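Local coordinates for alpha-1,4-endofucoidanase (Mariniflexile fucanivorans, PDB 6DLH), which hydrolyses fucoidan internally at alpha-1,4-linked fucose units, as a glycoside hydrolase of family 107 that acts by a retaining mechanism, at residues Thr144-Asn149 with Asp221-Asp226; Tyr494-Met499 with Val511-Ile516. All coordinates share one frame; numbering follows the deposited sequence.

Contact 1: residues Thr144-Asn149 with Asp221-Asp226; sequences TEIYVN and DAWCFD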
loop_
_atom_site.group_PDB
_atom_site.type_symbol
_atom_site.label_atom_id
_atom_site.label_comp_id
_atom_site.label_asym_id
_atom_site.label_seq_id
_atom_site.Cartn_x
_atom_site.Cartn_y
_atom_site.Cartn_z
ATOM N N THR A 144 -11.067 0.315 -8.423
ATOM C CA THR A 144 -9.847 0.889 -7.874
ATOM C C THR A 144 -9.489 2.185 -8.602
ATOM O O THR A 144 -9.799 2.361 -9.783
ATOM C CB THR A 144 -8.686 -0.118 -7.888
ATOM O OG1 THR A 144 -8.223 -0.209 -9.235
ATOM C CG2 THR A 144 -9.095 -1.494 -7.416
ATOM N N GLU A 145 -8.850 3.088 -7.849
ATOM C CA GLU A 145 -8.287 4.341 -8.331
ATOM C C GLU A 145 -6.837 4.352 -7.871
ATOM O O GLU A 145 -6.560 4.017 -6.722
ATOM C CB GLU A 145 -9.068 5.528 -7.748
ATOM C CG GLU A 145 -8.571 6.905 -8.185
ATOM C CD GLU A 145 -9.237 8.115 -7.519
ATOM O OE1 GLU A 145 -9.621 8.017 -6.327
ATOM O OE2 GLU A 145 -9.363 9.174 -8.189
ATOM N N ILE A 146 -5.918 4.724 -8.768
ATOM C CA ILE A 146 -4.503 4.620 -8.453
ATOM C C ILE A 146 -3.881 6.009 -8.438
ATOM O O ILE A 146 -4.038 6.770 -9.393
ATOM C CB ILE A 146 -3.784 3.662 -9.430
ATOM C CG1 ILE A 146 -4.380 2.247 -9.395
ATOM C CG2 ILE A 146 -2.282 3.658 -9.169
ATOM C CD1 ILE A 146 -4.133 1.485 -8.109
ATOM N N TYR A 147 -3.168 6.309 -7.344
ATOM C CA TYR A 147 -2.520 7.593 -7.158
ATOM C C TYR A 147 -1.074 7.533 -7.642
ATOM O O TYR A 147 -0.319 6.648 -7.247
ATOM C CB TYR A 147 -2.522 7.999 -5.684
ATOM C CG TYR A 147 -1.730 9.250 -5.401
ATOM C CD1 TYR A 147 -0.347 9.217 -5.264
ATOM C CD2 TYR A 147 -2.364 10.478 -5.280
ATOM C CE1 TYR A 147 0.385 10.368 -5.020
ATOM C CE2 TYR A 147 -1.651 11.636 -5.022
ATOM C CZ TYR A 147 -0.272 11.581 -4.892
ATOM O OH TYR A 147 0.416 12.733 -4.638
ATOM N N VAL A 148 -0.701 8.516 -8.472
ATOM C CA VAL A 148 0.664 8.692 -8.944
ATOM C C VAL A 148 1.015 10.168 -8.820
ATOM O O VAL A 148 0.283 11.021 -9.309
ATOM C CB VAL A 148 0.844 8.200 -10.396
ATOM C CG1 VAL A 148 2.196 8.620 -10.963
ATOM C CG2 VAL A 148 0.660 6.691 -10.521
ATOM N N ASN A 149 2.117 10.461 -8.130
ATOM C CA ASN A 149 2.610 11.823 -8.109
ATOM C C ASN A 149 3.378 12.056 -9.406
ATOM O O ASN A 149 4.179 11.216 -9.815
ATOM C CB ASN A 149 3.408 12.134 -6.845
ATOM C CG ASN A 149 3.766 13.599 -6.750
ATOM O OD1 ASN A 149 4.716 14.046 -7.392
ATOM N ND2 ASN A 149 3.006 14.355 -5.972
ATOM N N ASP A 221 -9.213 0.849 -12.383
ATOM C CA ASP A 221 -10.319 1.512 -13.062
ATOM C C ASP A 221 -10.017 2.986 -13.329
ATOM O O ASP A 221 -10.607 3.577 -14.228
ATOM C CB ASP A 221 -11.653 1.344 -12.329
ATOM C CG ASP A 221 -12.066 -0.103 -12.160
ATOM O OD1 ASP A 221 -11.531 -0.754 -11.252
ATOM O OD2 ASP A 221 -12.917 -0.566 -12.943
ATOM N N ALA A 222 -9.110 3.577 -12.540
ATOM C CA ALA A 222 -8.877 5.015 -12.586
ATOM C C ALA A 222 -7.454 5.315 -12.142
ATOM O O ALA A 222 -6.912 4.587 -11.320
ATOM C CB ALA A 222 -9.872 5.740 -11.704
ATOM N N TRP A 223 -6.882 6.390 -12.706
ATOM C CA TRP A 223 -5.598 6.942 -12.309
ATOM C C TRP A 223 -5.776 8.424 -11.979
ATOM O O TRP A 223 -6.359 9.165 -12.763
ATOM C CB TRP A 223 -4.584 6.809 -13.455
ATOM C CG TRP A 223 -4.254 5.420 -13.910
ATOM C CD1 TRP A 223 -4.967 4.648 -14.778
ATOM C CD2 TRP A 223 -3.081 4.663 -13.562
ATOM N NE1 TRP A 223 -4.328 3.455 -14.979
ATOM C CE2 TRP A 223 -3.169 3.435 -14.246
ATOM C CE3 TRP A 223 -1.974 4.899 -12.738
ATOM C CZ2 TRP A 223 -2.197 2.444 -14.122
ATOM C CZ3 TRP A 223 -1.014 3.919 -12.611
ATOM C CH2 TRP A 223 -1.129 2.708 -13.296
ATOM N N CYS A 224 -5.236 8.879 -10.846
ATOM C CA CYS A 224 -5.223 10.312 -10.602
ATOM C C CYS A 224 -3.781 10.773 -10.411
ATOM O O CYS A 224 -3.077 10.232 -9.560
ATOM C CB CYS A 224 -6.116 10.711 -9.429
ATOM S SG CYS A 224 -5.638 9.979 -7.840
ATOM N N PHE A 225 -3.370 11.774 -11.208
ATOM C CA PHE A 225 -1.996 12.255 -11.227
ATOM C C PHE A 225 -1.902 13.598 -10.514
ATOM O O PHE A 225 -2.413 14.604 -10.999
ATOM C CB PHE A 225 -1.481 12.365 -12.669
ATOM C CG PHE A 225 -1.376 11.043 -13.387
ATOM C CD1 PHE A 225 -0.279 10.214 -13.187
ATOM C CD2 PHE A 225 -2.376 10.622 -14.251
ATOM C CE1 PHE A 225 -0.186 8.988 -13.835
ATOM C CE2 PHE A 225 -2.287 9.393 -14.893
ATOM C CZ PHE A 225 -1.192 8.582 -14.684
ATOM N N ASP A 226 -1.205 13.598 -9.377
ATOM C CA ASP A 226 -1.051 14.765 -8.528
ATOM C C ASP A 226 0.116 15.610 -9.035
ATOM O O ASP A 226 0.961 15.112 -9.777
ATOM C CB ASP A 226 -0.806 14.317 -7.086
ATOM C CG ASP A 226 -1.119 15.355 -6.023
ATOM O OD1 ASP A 226 -1.635 16.433 -6.381
ATOM O OD2 ASP A 226 -0.851 15.063 -4.834
#
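Thr144-Asn149 and Ala222-Asp226 are adjacent parallel strands, their axes 24° apart, with backbone bonds such as Cys224 N to Ile146 O (2.8 Å) and Val148 N to Cys224 O (3.1 Å). Asp221, just before the second strand, pairs twice with Thr144: its N donates to Thr144 O and its OD1 accepts a hydrogen bond from Thr144 N, while OD2 forms a salt bridge with Arg143. On one face the beta-branched Ile146 and Val148, which suit a strand, offer carbons to the rings of Trp223 and Phe225. Ile146 CB lies over one face of the indole toward its rim, Val148 CG2 meets the indole edge in plane, and Val148 CB packs on Phe225 CD1 at 3.6 Å. The other face is more polar, and small Cys224 fits beside Glu145 and Tyr147. Tyr147, with CG anti to the backbone N (chi1 174°), gives its OH to the anti lone pair of Asp226 OD2 at 2.7 Å, ring and carboxylate planes 75° apart; Asn149 ND2 bonds the same hydroxyl weakly. Asn270 holds Asp226 OD1. A phenylalanine at Tyr147, lacking the hydroxyl, would probably leave Asp226 OD2 without its donor and Asn149 ND2 without this weak acceptor, the carboxylate then held mainly through Asn270. Helices 129-139 and 198-216 cover the apolar face and strand 80-84 flanks Thr144-Asn149, consistent with a TIM-barrel-like domain whose polar interior Glu145 enters, bonded to Tyr290, Gln82 and Thr379.

Contact 2: residues Tyr494-Met499 with Val511-Ile516; sequences YTFELM and VKLEVI
Phe496 and Val511 form a hydrogen-bonded antiparallel pair, with Phe496 N to Val511 O at 3.1 Å and Val511 N to Phe496 O at 2.9 Å, both nearly straight. Tyr494 and Leu513 make a second such pair, and Thr495 with Lys512 is the non-hydrogen-bonded pair between them. The tight part is the face carrying Phe496, Leu498, Val511 and Leu513. The first torsion of Phe496 (chi1 54°) turns CG toward the partner strand, where Val511 CG2 lies over one face of the ring, offset toward the rim, 3.6 Å from Phe496 CE2: a CH-pi contact only 22° off the ring normal. Leu513 CD1 comes instead to the ring edge, 3.9 Å from Phe496 CE1. The branched valine also serves Leu498, whose CG is 3.7 Å from Val511 CG2, the two side chains crossing at about a right angle. Leu466, Leu443 and Ile433 continue this apolar layer. Tyr494 CB packs on Leu513 CB, which also meets the near side of the ring obliquely; the rest of the ring leads away and touches Pro467, and its OH hydrogen-bonds Glu490 OE1.

The opposite face is loose and exposed. Thr495 and Lys512 lie side by side there, pointing the same way, and the lysine, bent at its last two torsions, brings NZ no nearer than 3.9 Å to Thr495 OG1. Beta-branched threonine suits an exposed strand position, and lysine can probably keep its charge solvated. Such alternation implies a two-sided hairpin, its second strand outermost in the sheet of a putative Ig-like domain: apolar side chains build the core, and polar ones meet solvent.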
loop_
_atom_site.group_PDB
_atom_site.type_symbol
_atom_site.label_atom_id
_atom_site.label_comp_id
_atom_site.label_asym_id
_atom_site.label_seq_id
_atom_site.Cartn_x
_atom_site.Cartn_y
_atom_site.Cartn_z
ATOM N N TYR A 494 -18.956 -18.981 -17.436
ATOM C CA TYR A 494 -20.357 -18.602 -17.527
ATOM C C TYR A 494 -20.518 -17.099 -17.302
ATOM O O TYR A 494 -19.744 -16.481 -16.575
ATOM C CB TYR A 494 -21.224 -19.414 -16.556
ATOM C CG TYR A 494 -21.377 -20.879 -16.882
ATOM C CD1 TYR A 494 -20.414 -21.795 -16.490
ATOM C CD2 TYR A 494 -22.491 -21.356 -17.560
ATOM C CE1 TYR A 494 -20.537 -23.144 -16.780
ATOM C CE2 TYR A 494 -22.634 -22.705 -17.853
ATOM C CZ TYR A 494 -21.652 -23.602 -17.458
ATOM O OH TYR A 494 -21.756 -24.937 -17.728
ATOM N N THR A 495 -21.533 -16.531 -17.960
ATOM C CA THR A 495 -21.952 -15.156 -17.764
ATOM C C THR A 495 -23.476 -15.121 -17.792
ATOM O O THR A 495 -24.092 -15.484 -18.796
ATOM C CB THR A 495 -21.364 -14.229 -18.835
ATOM O OG1 THR A 495 -19.942 -14.366 -18.823
ATOM C CG2 THR A 495 -21.745 -12.777 -18.627
ATOM N N PHE A 496 -24.075 -14.683 -16.681
ATOM C CA PHE A 496 -25.524 -14.603 -16.598
ATOM C C PHE A 496 -25.944 -13.515 -15.609
ATOM O O PHE A 496 -25.119 -12.943 -14.899
ATOM C CB PHE A 496 -26.112 -15.973 -16.250
ATOM C CG PHE A 496 -25.527 -16.594 -15.007
ATOM C CD1 PHE A 496 -24.278 -17.197 -15.034
ATOM C CD2 PHE A 496 -26.217 -16.556 -13.803
ATOM C CE1 PHE A 496 -23.741 -17.760 -13.885
ATOM C CE2 PHE A 496 -25.684 -17.130 -12.658
ATOM C CZ PHE A 496 -24.445 -17.728 -12.701
ATOM N N GLU A 497 -27.253 -13.255 -15.586
ATOM C CA GLU A 497 -27.847 -12.222 -14.762
ATOM C C GLU A 497 -28.446 -12.878 -13.523
ATOM O O GLU A 497 -29.122 -13.900 -13.634
ATOM C CB GLU A 497 -28.964 -11.522 -15.542
ATOM C CG GLU A 497 -28.510 -10.899 -16.848
ATOM C CD GLU A 497 -27.723 -9.608 -16.700
ATOM O OE1 GLU A 497 -26.502 -9.635 -16.942
ATOM O OE2 GLU A 497 -28.336 -8.579 -16.347
ATOM N N LEU A 498 -28.177 -12.288 -12.349
ATOM C CA LEU A 498 -28.978 -12.572 -11.169
ATOM C C LEU A 498 -30.036 -11.484 -11.023
ATOM O O LEU A 498 -29.776 -10.323 -11.324
ATOM C CB LEU A 498 -28.076 -12.658 -9.936
ATOM C CG LEU A 498 -27.206 -13.910 -9.848
ATOM C CD1 LEU A 498 -26.446 -13.947 -8.532
ATOM C CD2 LEU A 498 -28.035 -15.177 -10.026
ATOM N N MET A 499 -31.228 -11.867 -10.558
ATOM C CA MET A 499 -32.337 -10.932 -10.494
ATOM C C MET A 499 -32.950 -10.911 -9.095
ATOM O O MET A 499 -33.567 -11.881 -8.648
ATOM C CB MET A 499 -33.403 -11.298 -11.525
ATOM C CG MET A 499 -32.884 -11.280 -12.953
ATOM S SD MET A 499 -34.133 -11.950 -14.064
ATOM C CE MET A 499 -34.328 -13.608 -13.412
ATOM N N VAL A 511 -23.218 -11.624 -13.214
ATOM C CA VAL A 511 -22.246 -12.397 -12.457
ATOM C C VAL A 511 -21.535 -13.365 -13.400
ATOM O O VAL A 511 -22.109 -13.808 -14.397
ATOM C CB VAL A 511 -22.892 -13.128 -11.258
ATOM C CG1 VAL A 511 -23.434 -12.152 -10.222
ATOM C CG2 VAL A 511 -23.982 -14.109 -11.684
ATOM N N LYS A 512 -20.284 -13.685 -13.055
ATOM C CA LYS A 512 -19.441 -14.561 -13.849
ATOM C C LYS A 512 -19.035 -15.779 -13.022
ATOM O O LYS A 512 -19.010 -15.728 -11.792
ATOM C CB LYS A 512 -18.210 -13.805 -14.361
ATOM C CG LYS A 512 -18.486 -12.786 -15.458
ATOM C CD LYS A 512 -17.316 -11.855 -15.738
ATOM C CE LYS A 512 -16.281 -12.414 -16.693
ATOM N NZ LYS A 512 -16.718 -12.323 -18.109
ATOM N N LEU A 513 -18.759 -16.881 -13.734
ATOM C CA LEU A 513 -18.160 -18.088 -13.187
ATOM C C LEU A 513 -16.966 -18.450 -14.060
ATOM O O LEU A 513 -17.075 -18.425 -15.284
ATOM C CB LEU A 513 -19.188 -19.221 -13.206
ATOM C CG LEU A 513 -20.211 -19.216 -12.075
ATOM C CD1 LEU A 513 -21.261 -20.289 -12.303
ATOM C CD2 LEU A 513 -19.532 -19.419 -10.734
ATOM N N GLU A 514 -15.837 -18.772 -13.420
ATOM C CA GLU A 514 -14.610 -19.063 -14.142
ATOM C C GLU A 514 -13.957 -20.316 -13.565
ATOM O O GLU A 514 -13.924 -20.504 -12.347
ATOM C CB GLU A 514 -13.669 -17.857 -14.116
ATOM N N VAL A 515 -13.444 -21.169 -14.463
ATOM C CA VAL A 515 -12.772 -22.402 -14.082
ATOM C C VAL A 515 -11.416 -22.039 -13.487
ATOM O O VAL A 515 -10.674 -21.249 -14.070
ATOM C CB VAL A 515 -12.633 -23.375 -15.274
ATOM C CG1 VAL A 515 -11.762 -24.579 -14.940
ATOM C CG2 VAL A 515 -13.991 -23.830 -15.795
ATOM N N ILE A 516 -11.115 -22.640 -12.327
ATOM C CA ILE A 516 -9.876 -22.408 -11.601
ATOM C C ILE A 516 -8.691 -22.741 -12.504
ATOM O O ILE A 516 -8.803 -23.557 -13.418
ATOM C CB ILE A 516 -9.846 -23.205 -10.278
ATOM C CG1 ILE A 516 -8.601 -22.903 -9.436
ATOM C CG2 ILE A 516 -10.004 -24.700 -10.527
ATOM C CD1 ILE A 516 -8.575 -21.516 -8.827
#

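Overall arrangement
From the N terminus the chain reaches contact 1 first, and the two contacts follow in series, neither nested nor crossed. Contact 1 closes a long loop of 71 residues, much of it helical and including helix 198-216, as a beta-alpha-beta connection that sets neighbouring parallel strands side by side within what is probably the catalytic, TIM-barrel-like domain. After helix 399-415 the chain enters the first of its putative Ig-like domains. There contact 2 closes a short hairpin between strands 494-502 and 505-513, the latter at the edge of its three-stranded sheet. The contact centres lie 29 Å apart and the two do not touch, though Asp221 of contact 1 packs on Tyr427, close to where the chain passes into the Ig-like part.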